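Local structure of endonuclease 8-like 3 (Homo sapiens, 7JL5) at residues K29-Y34 against F47-L52; H59-T64 against C82-E87. The protein belongs to the endonuclease VIII-like (Nei-like) protein family and is represented here by its ligand-binding domain with two zinc-binding GRF fingers. All coordinates share one frame; numbering follows the deposited sequence.

The two contacts occupy successive GRF fingers and share no strand. Contact 1 pairs strands 32-35 and 47-49 of the first three-stranded sheet and buries 585 Å² between its segments through aromatic stacking, backbone hydrogen bonds and a salt bridge. Contact 2 joins two loops of the second finger and buries 329 Å²; its main link is a zinc ion bound by one residue of each segment, with packing beside it. Both are partly buried, but contact 1 lies nearer the chain centre, whereas contact 2 is more exposed. Their centres lie about 14 Å apart, and they meet by packing where Asp51 and Leu52 lie against Arg62 and where Gln32 touches Thr64.

Contact 1 of 2, residues K29-Y34 against F47-L52; sequences KGRQFY and FEWADL
Phe33 and Phe47 form the apolar centre as an offset stack, with ring centroids 4.4 Å apart and planes inclined by 21°. Phe47 CE2 lies over the rim side of the Phe33 face, while Phe33 CB approaches the Phe47 face near its rim in a CH-pi contact. Trp49 joins them through CE3, 3.7 Å from Phe33 CB, because Phe33 and Trp49 are an antiparallel non-hydrogen-bonded pair with side chains on the same face of the sheet.

The indole is covered on both sides. Phe47 CE1 lies over the centre of one face; on the opposite face the Arg31 guanidinium lies flat, its plane within 5° of the ring. This is a cation-pi stack, with Arg31 CZ 3.7 Å from the centroid of the five-membered ring. Arg31 CG is anti to the backbone N (chi1 -169°), and from there the extended chain carries CD over the six-membered ring and NE on toward Asp51. On the Tyr34 side of the sheet, Ala50 CB sits over the phenol ring, 3.6 Å from Tyr34 CE2.

Between the strands, Tyr34 and Glu48 are an antiparallel hydrogen-bonded pair: Tyr34 N to Glu48 O is 2.8 Å. Ala50 N hydrogen-bonds to Gln32 O.

At the polar edge, Asp51 receives Arg31 side-on. Arg31 NE reaches Asp51 OD2 at 3.1 Å, tilted from the guanidinium plane, whereas Arg31 NH2 meets the syn lone pair of Asp51 OD1 at 3.2 Å in that plane. The same guanidinium is thus held at its edge by the carboxylate and on one face by the indole.

Strands 32-35 and 47-49 form a beta hairpin of the first GRF finger, and 32-35 is the middle strand of its three-stranded antiparallel sheet: the backbone of Phe33 hydrogen-bonds with that of Arg20, and Leu19 of strand 18-21 packs against Gln32, Tyr34 and Ala50.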
ATOM      1  N   LYS A  29       0.960  12.003  -2.208  1.00 52.67           N
ATOM      2  CA  LYS A  29       0.096  11.409  -3.220  1.00 54.26           C
ATOM      3  C   LYS A  29       0.665  10.061  -3.646  1.00 58.54           C
ATOM      4  O   LYS A  29       1.807   9.981  -4.110  1.00 63.87           O
ATOM      5  CB  LYS A  29      -0.033  12.340  -4.422  1.00 54.92           C
ATOM      6  N   GLY A  30      -0.128   9.005  -3.490  1.00 52.38           N
ATOM      7  CA  GLY A  30       0.299   7.658  -3.775  1.00 45.80           C
ATOM      8  C   GLY A  30       0.609   6.824  -2.549  1.00 43.36           C
ATOM      9  O   GLY A  30       0.693   5.594  -2.660  1.00 41.96           O
ATOM     10  N   ARG A  31       0.777   7.454  -1.388  1.00 41.50           N
ATOM     11  CA  ARG A  31       1.107   6.710  -0.180  1.00 35.39           C
ATOM     12  C   ARG A  31      -0.067   5.828   0.224  1.00 38.17           C
ATOM     13  O   ARG A  31      -1.215   6.282   0.266  1.00 35.52           O
ATOM     14  CB  ARG A  31       1.473   7.660   0.957  1.00 27.61           C
ATOM     15  CG  ARG A  31       2.072   6.949   2.162  1.00 25.76           C
ATOM     16  CD  ARG A  31       2.505   7.923   3.246  1.00 26.24           C
ATOM     17  NE  ARG A  31       3.092   7.232   4.391  1.00 28.08           N
ATOM     18  CZ  ARG A  31       3.358   7.808   5.560  1.00 29.27           C
ATOM     19  NH1 ARG A  31       3.084   9.093   5.745  1.00 27.35           N
ATOM     20  NH2 ARG A  31       3.890   7.099   6.546  1.00 28.31           N
ATOM     21  N   GLN A  32       0.225   4.569   0.527  1.00 41.99           N
ATOM     22  CA  GLN A  32      -0.801   3.581   0.819  1.00 44.74           C
ATOM     23  C   GLN A  32      -1.108   3.552   2.310  1.00 46.34           C
ATOM     24  O   GLN A  32      -0.236   3.787   3.152  1.00 48.13           O
ATOM     25  CB  GLN A  32      -0.349   2.197   0.351  1.00 46.92           C
ATOM     26  CG  GLN A  32       0.260   2.189  -1.042  1.00 48.07           C
ATOM     27  CD  GLN A  32       0.929   0.871  -1.380  1.00 50.42           C
ATOM     28  OE1 GLN A  32       1.895   0.466  -0.733  1.00 50.55           O
ATOM     29  NE2 GLN A  32       0.416   0.193  -2.399  1.00 56.98           N
ATOM     30  N   PHE A  33      -2.365   3.256   2.632  1.00 41.96           N
ATOM     31  CA  PHE A  33      -2.806   3.217   4.017  1.00 38.48           C
ATOM     32  C   PHE A  33      -3.930   2.206   4.176  1.00 41.90           C
ATOM     33  O   PHE A  33      -4.776   2.058   3.291  1.00 41.33           O
ATOM     34  CB  PHE A  33      -3.272   4.600   4.491  1.00 38.13           C
ATOM     35  CG  PHE A  33      -4.471   5.121   3.752  1.00 40.06           C
ATOM     36  CD1 PHE A  33      -4.322   5.798   2.553  1.00 39.21           C
ATOM     37  CD2 PHE A  33      -5.748   4.931   4.254  1.00 44.68           C
ATOM     38  CE1 PHE A  33      -5.422   6.276   1.870  1.00 42.01           C
ATOM     39  CE2 PHE A  33      -6.854   5.408   3.574  1.00 45.00           C
ATOM     40  CZ  PHE A  33      -6.691   6.080   2.381  1.00 44.25           C
ATOM     41  N   TYR A  34      -3.927   1.513   5.311  1.00 42.37           N
ATOM     42  CA  TYR A  34      -5.013   0.615   5.664  1.00 47.52           C
ATOM     43  C   TYR A  34      -6.196   1.406   6.203  1.00 43.79           C
ATOM     44  O   TYR A  34      -6.037   2.313   7.033  1.00 37.95           O
ATOM     45  CB  TYR A  34      -4.554  -0.400   6.709  1.00 52.70           C
ATOM     46  CG  TYR A  34      -3.479  -1.332   6.215  1.00 55.91           C
ATOM     47  CD1 TYR A  34      -3.704  -2.164   5.127  1.00 56.48           C
ATOM     48  CD2 TYR A  34      -2.242  -1.388   6.840  1.00 58.18           C
ATOM     49  CE1 TYR A  34      -2.726  -3.022   4.671  1.00 60.34           C
ATOM     50  CE2 TYR A  34      -1.256  -2.245   6.392  1.00 63.44           C
ATOM     51  CZ  TYR A  34      -1.503  -3.059   5.306  1.00 65.94           C
ATOM     52  OH  TYR A  34      -0.525  -3.915   4.853  1.00 69.84           O
ATOM     53  N   PHE A  47      -7.556   4.533  10.123  1.00 28.11           N
ATOM     54  CA  PHE A  47      -6.543   5.012   9.185  1.00 35.47           C
ATOM     55  C   PHE A  47      -5.179   4.665   9.752  1.00 36.99           C
ATOM     56  O   PHE A  47      -4.822   5.154  10.830  1.00 34.03           O
ATOM     57  CB  PHE A  47      -6.672   6.521   8.964  1.00 35.57           C
ATOM     58  CG  PHE A  47      -5.729   7.065   7.931  1.00 37.55           C
ATOM     59  CD1 PHE A  47      -4.398   7.289   8.237  1.00 40.71           C
ATOM     60  CD2 PHE A  47      -6.174   7.359   6.654  1.00 35.90           C
ATOM     61  CE1 PHE A  47      -3.529   7.787   7.288  1.00 42.53           C
ATOM     62  CE2 PHE A  47      -5.308   7.861   5.702  1.00 38.68           C
ATOM     63  CZ  PHE A  47      -3.984   8.074   6.020  1.00 40.56           C
ATOM     64  N   GLU A  48      -4.418   3.831   9.044  1.00 39.83           N
ATOM     65  CA  GLU A  48      -3.079   3.468   9.503  1.00 42.85           C
ATOM     66  C   GLU A  48      -2.137   3.396   8.312  1.00 35.35           C
ATOM     67  O   GLU A  48      -2.345   2.589   7.406  1.00 32.76           O
ATOM     68  CB  GLU A  48      -3.096   2.129  10.247  1.00 56.60           C
ATOM     69  CG  GLU A  48      -2.031   2.006  11.325  1.00 69.37           C
ATOM     70  CD  GLU A  48      -2.347   2.843  12.552  1.00 79.17           C
ATOM     71  OE1 GLU A  48      -3.524   3.225  12.728  1.00 84.48           O
ATOM     72  OE2 GLU A  48      -1.418   3.120  13.340  1.00 84.39           O
ATOM     73  N   TRP A  49      -1.095   4.224   8.317  1.00 29.89           N
ATOM     74  CA  TRP A  49      -0.128   4.194   7.227  1.00 29.35           C
ATOM     75  C   TRP A  49       0.456   2.795   7.082  1.00 32.69           C
ATOM     76  O   TRP A  49       0.903   2.187   8.059  1.00 31.87           O
ATOM     77  CB  TRP A  49       0.978   5.215   7.471  1.00 28.60           C
ATOM     78  CG  TRP A  49       0.494   6.625   7.357  1.00 22.75           C
ATOM     79  CD1 TRP A  49       0.473   7.565   8.343  1.00 22.76           C
ATOM     80  CD2 TRP A  49      -0.055   7.251   6.191  1.00 23.10           C
ATOM     81  NE1 TRP A  49      -0.048   8.742   7.862  1.00 27.13           N
ATOM     82  CE2 TRP A  49      -0.380   8.575   6.543  1.00 25.11           C
ATOM     83  CE3 TRP A  49      -0.300   6.822   4.883  1.00 29.38           C
ATOM     84  CZ2 TRP A  49      -0.939   9.473   5.638  1.00 23.80           C
ATOM     85  CZ3 TRP A  49      -0.854   7.716   3.985  1.00 30.75           C
ATOM     86  CH2 TRP A  49      -1.164   9.026   4.365  1.00 31.45           C
ATOM     87  N   ALA A  50       0.449   2.284   5.849  1.00 31.94           N
ATOM     88  CA  ALA A  50       0.843   0.902   5.612  1.00 31.85           C
ATOM     89  C   ALA A  50       2.351   0.737   5.482  1.00 31.48           C
ATOM     90  O   ALA A  50       2.879  -0.330   5.815  1.00 31.46           O
ATOM     91  CB  ALA A  50       0.162   0.374   4.346  1.00 35.37           C
ATOM     92  N   ASP A  51       3.058   1.763   5.015  1.00 32.66           N
ATOM     93  CA  ASP A  51       4.452   1.624   4.615  1.00 34.67           C
ATOM     94  C   ASP A  51       5.437   1.799   5.767  1.00 36.09           C
ATOM     95  O   ASP A  51       6.648   1.799   5.528  1.00 34.76           O
ATOM     96  CB  ASP A  51       4.784   2.629   3.507  1.00 35.14           C
ATOM     97  CG  ASP A  51       4.645   4.074   3.960  1.00 34.33           C
ATOM     98  OD1 ASP A  51       4.347   4.312   5.149  1.00 35.71           O
ATOM     99  OD2 ASP A  51       4.834   4.976   3.118  1.00 34.55           O
ATOM    100  N   LEU A  52       4.955   1.940   7.002  1.00 39.87           N
ATOM    101  CA  LEU A  52       5.862   2.154   8.125  1.00 40.54           C
ATOM    102  C   LEU A  52       6.849   1.008   8.307  1.00 38.87           C
ATOM    103  O   LEU A  52       7.877   1.194   8.968  1.00 32.83           O
ATOM    104  CB  LEU A  52       5.056   2.361   9.408  1.00 43.65           C
ATOM    105  CG  LEU A  52       4.470   3.763   9.582  1.00 46.59           C
ATOM    106  CD1 LEU A  52       3.318   3.742  10.572  1.00 47.99           C
ATOM    107  CD2 LEU A  52       5.550   4.741  10.032  1.00 46.61           C
TER

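Contact 2 of 2, residues H59-T64 against C82-E87; sequences HGKRST and CPLGKE. With ZN (zinc ion), chain D.
His59 and Cys82 meet through a shared zinc ion, in a contact between two loops: residues 59-64 lead into strand 64-67, and residues 82-87 follow strand 78-81. The coordination is direct, with His59 ND1 2.2 Å and Cys82 SG 2.3 Å from the zinc. The two donor atoms, ND1 of His59 and SG of Cys82, are themselves 3.4 Å apart, and the sulfur stands at the edge of the imidazole, near its plane. Although the CB of Cys82 points away from the 59-64 loop, SG is anti to the backbone N (chi1 -175°) and reaches the metal.

Cys57 and Cys90 complete the four-ligand site. One zinc ion bound by three cysteines and a histidine thus holds together loops at the end of an antiparallel three-stranded sheet, the arrangement of a GRF finger within the zinc beta-ribbon class.

Leu84 comes tip to tip with His59: its CD1 lies over one imidazole face, displaced toward the rim, 3.9 Å from the ring centroid and 20° off the normal. This CH-pi contact packs a methyl group on the ligand ring while ND1 is held by the metal. Lys61 crosses Leu84 at about a right angle; its chain, extended beyond CG, brings NZ to 3.7 Å from Leu84 CD2 and close to CD1 as well, so the ammonium end rests beside both methyl groups.

Farther along 59-64, Arg62 and Thr64 meet the Pro83 ring. Pro83 CG touches Arg62 O, and Pro83 CB lies 3.2 Å from Thr64 OG1. Here the chains draw near, with Ser63 CA 5.1 Å from Cys82 CA. Beyond the two segments, Ser63 OG hydrogen-bonds to Pro55 O, and the backbone of Thr64 pairs with Val81, where the sheet begins.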
ATOM      1  N   HIS A  59      16.678   4.407  -3.853  1.00 34.90           N
ATOM      2  CA  HIS A  59      16.758   5.846  -3.649  1.00 43.42           C
ATOM      3  C   HIS A  59      16.838   6.228  -2.177  1.00 49.25           C
ATOM      4  O   HIS A  59      17.129   7.389  -1.867  1.00 55.61           O
ATOM      5  CB  HIS A  59      15.544   6.552  -4.258  1.00 48.72           C
ATOM      6  CG  HIS A  59      15.595   6.690  -5.747  1.00 42.41           C
ATOM      7  ND1 HIS A  59      14.800   5.944  -6.590  1.00 43.57           N
ATOM      8  CD2 HIS A  59      16.330   7.502  -6.543  1.00 41.82           C
ATOM      9  CE1 HIS A  59      15.047   6.287  -7.842  1.00 40.28           C
ATOM     10  NE2 HIS A  59      15.975   7.227  -7.841  1.00 44.30           N
ATOM     11  N   GLY A  60      16.582   5.289  -1.271  1.00 23.85           N
ATOM     12  CA  GLY A  60      16.408   5.608   0.127  1.00 33.31           C
ATOM     13  C   GLY A  60      14.985   5.925   0.523  1.00 34.11           C
ATOM     14  O   GLY A  60      14.753   6.331   1.669  1.00 28.13           O
ATOM     15  N   LYS A  61      14.028   5.748  -0.383  1.00 38.00           N
ATOM     16  CA  LYS A  61      12.629   6.066  -0.142  1.00 33.03           C
ATOM     17  C   LYS A  61      11.839   4.798   0.161  1.00 30.27           C
ATOM     18  O   LYS A  61      12.219   3.695  -0.237  1.00 31.72           O
ATOM     19  CB  LYS A  61      12.028   6.780  -1.355  1.00 29.68           C
ATOM     20  CG  LYS A  61      12.660   8.136  -1.628  1.00 36.20           C
ATOM     21  CD  LYS A  61      12.211   8.731  -2.954  1.00 41.85           C
ATOM     22  CE  LYS A  61      12.576  10.210  -3.025  1.00 48.82           C
ATOM     23  NZ  LYS A  61      12.607  10.736  -4.419  1.00 53.43           N
ATOM     24  N   ARG A  62      10.732   4.969   0.882  1.00 31.09           N
ATOM     25  CA  ARG A  62       9.865   3.841   1.193  1.00 33.64           C
ATOM     26  C   ARG A  62       9.297   3.253  -0.091  1.00 33.81           C
ATOM     27  O   ARG A  62       8.769   3.976  -0.939  1.00 37.64           O
ATOM     28  CB  ARG A  62       8.731   4.279   2.116  1.00 32.06           C
ATOM     29  CG  ARG A  62       9.144   4.507   3.556  1.00 28.57           C
ATOM     30  CD  ARG A  62       9.328   3.199   4.312  1.00 28.80           C
ATOM     31  NE  ARG A  62       9.611   3.449   5.724  1.00 31.45           N
ATOM     32  CZ  ARG A  62      10.118   2.550   6.564  1.00 28.92           C
ATOM     33  NH1 ARG A  62      10.412   1.328   6.144  1.00 25.95           N
ATOM     34  NH2 ARG A  62      10.340   2.884   7.827  1.00 28.50           N
ATOM     35  N   SER A  63       9.404   1.937  -0.232  1.00 30.99           N
ATOM     36  CA  SER A  63       8.885   1.279  -1.418  1.00 29.93           C
ATOM     37  C   SER A  63       7.360   1.229  -1.380  1.00 30.93           C
ATOM     38  O   SER A  63       6.726   1.448  -0.344  1.00 24.99           O
ATOM     39  CB  SER A  63       9.460  -0.131  -1.538  1.00 31.87           C
ATOM     40  OG  SER A  63       9.302  -0.848  -0.327  1.00 36.19           O
ATOM     41  N   THR A  64       6.774   0.948  -2.543  1.00 40.06           N
ATOM     42  CA  THR A  64       5.336   0.785  -2.699  1.00 37.77           C
ATOM     43  C   THR A  64       5.016  -0.683  -2.944  1.00 34.91           C
ATOM     44  O   THR A  64       5.784  -1.392  -3.608  1.00 33.63           O
ATOM     45  CB  THR A  64       4.804   1.638  -3.854  1.00 37.62           C
ATOM     46  OG1 THR A  64       4.794   3.017  -3.468  1.00 40.28           O
ATOM     47  CG2 THR A  64       3.393   1.214  -4.239  1.00 41.32           C
ATOM     48  N   CYS A  82      10.028   0.631  -6.433  1.00 36.31           N
ATOM     49  CA  CYS A  82      10.280   2.055  -6.267  1.00 36.80           C
ATOM     50  C   CYS A  82       9.064   2.937  -6.561  1.00 37.08           C
ATOM     51  O   CYS A  82       8.383   2.733  -7.568  1.00 36.64           O
ATOM     52  CB  CYS A  82      11.348   2.512  -7.256  1.00 44.11           C
ATOM     53  SG  CYS A  82      11.869   4.226  -7.091  1.00 30.05           S
ATOM     54  N   PRO A  83       8.710   3.850  -5.635  1.00 38.99           N
ATOM     55  CA  PRO A  83       7.466   4.612  -5.817  1.00 44.12           C
ATOM     56  C   PRO A  83       7.479   5.891  -6.639  1.00 44.57           C
ATOM     57  O   PRO A  83       6.725   6.818  -6.324  1.00 43.40           O
ATOM     58  CB  PRO A  83       7.157   4.936  -4.349  1.00 37.00           C
ATOM     59  CG  PRO A  83       8.529   5.308  -3.819  1.00 33.58           C
ATOM     60  CD  PRO A  83       9.497   4.339  -4.510  1.00 39.66           C
ATOM     61  N   LEU A  84       8.293   5.973  -7.691  1.00 42.80           N
ATOM     62  CA  LEU A  84       8.560   7.258  -8.322  1.00 48.39           C
ATOM     63  C   LEU A  84       8.010   7.412  -9.734  1.00 53.46           C
ATOM     64  O   LEU A  84       8.035   8.529 -10.264  1.00 57.97           O
ATOM     65  CB  LEU A  84      10.073   7.524  -8.360  1.00 44.17           C
ATOM     66  CG  LEU A  84      10.719   8.023  -7.069  1.00 43.44           C
ATOM     67  CD1 LEU A  84      12.148   8.469  -7.345  1.00 46.97           C
ATOM     68  CD2 LEU A  84       9.919   9.155  -6.450  1.00 45.96           C
ATOM     69  N   GLY A  85       7.515   6.348 -10.356  1.00 53.70           N
ATOM     70  CA  GLY A  85       7.073   6.445 -11.733  1.00 54.29           C
ATOM     71  C   GLY A  85       8.079   5.833 -12.682  1.00 50.33           C
ATOM     72  O   GLY A  85       9.286   6.033 -12.522  1.00 46.54           O
ATOM     73  N   LYS A  86       7.589   5.094 -13.682  1.00 49.48           N
ATOM     74  CA  LYS A  86       8.463   4.247 -14.488  1.00 50.14           C
ATOM     75  C   LYS A  86       9.701   4.991 -14.972  1.00 53.25           C
ATOM     76  O   LYS A  86      10.810   4.443 -14.952  1.00 51.49           O
ATOM     77  CB  LYS A  86       7.682   3.686 -15.680  1.00 49.97           C
ATOM     78  N   GLU A  87       9.537   6.243 -15.402  1.00 54.96           N
ATOM     79  CA  GLU A  87      10.657   6.962 -15.998  1.00 59.13           C
ATOM     80  C   GLU A  87      11.806   7.151 -15.014  1.00 57.52           C
ATOM     81  O   GLU A  87      12.974   7.119 -15.416  1.00 63.11           O
ATOM     82  CB  GLU A  87      10.186   8.318 -16.526  1.00 60.63           C
TER
HETATM   83 ZN    ZN D 702      13.818   4.079  -5.903  1.00 27.77          ZN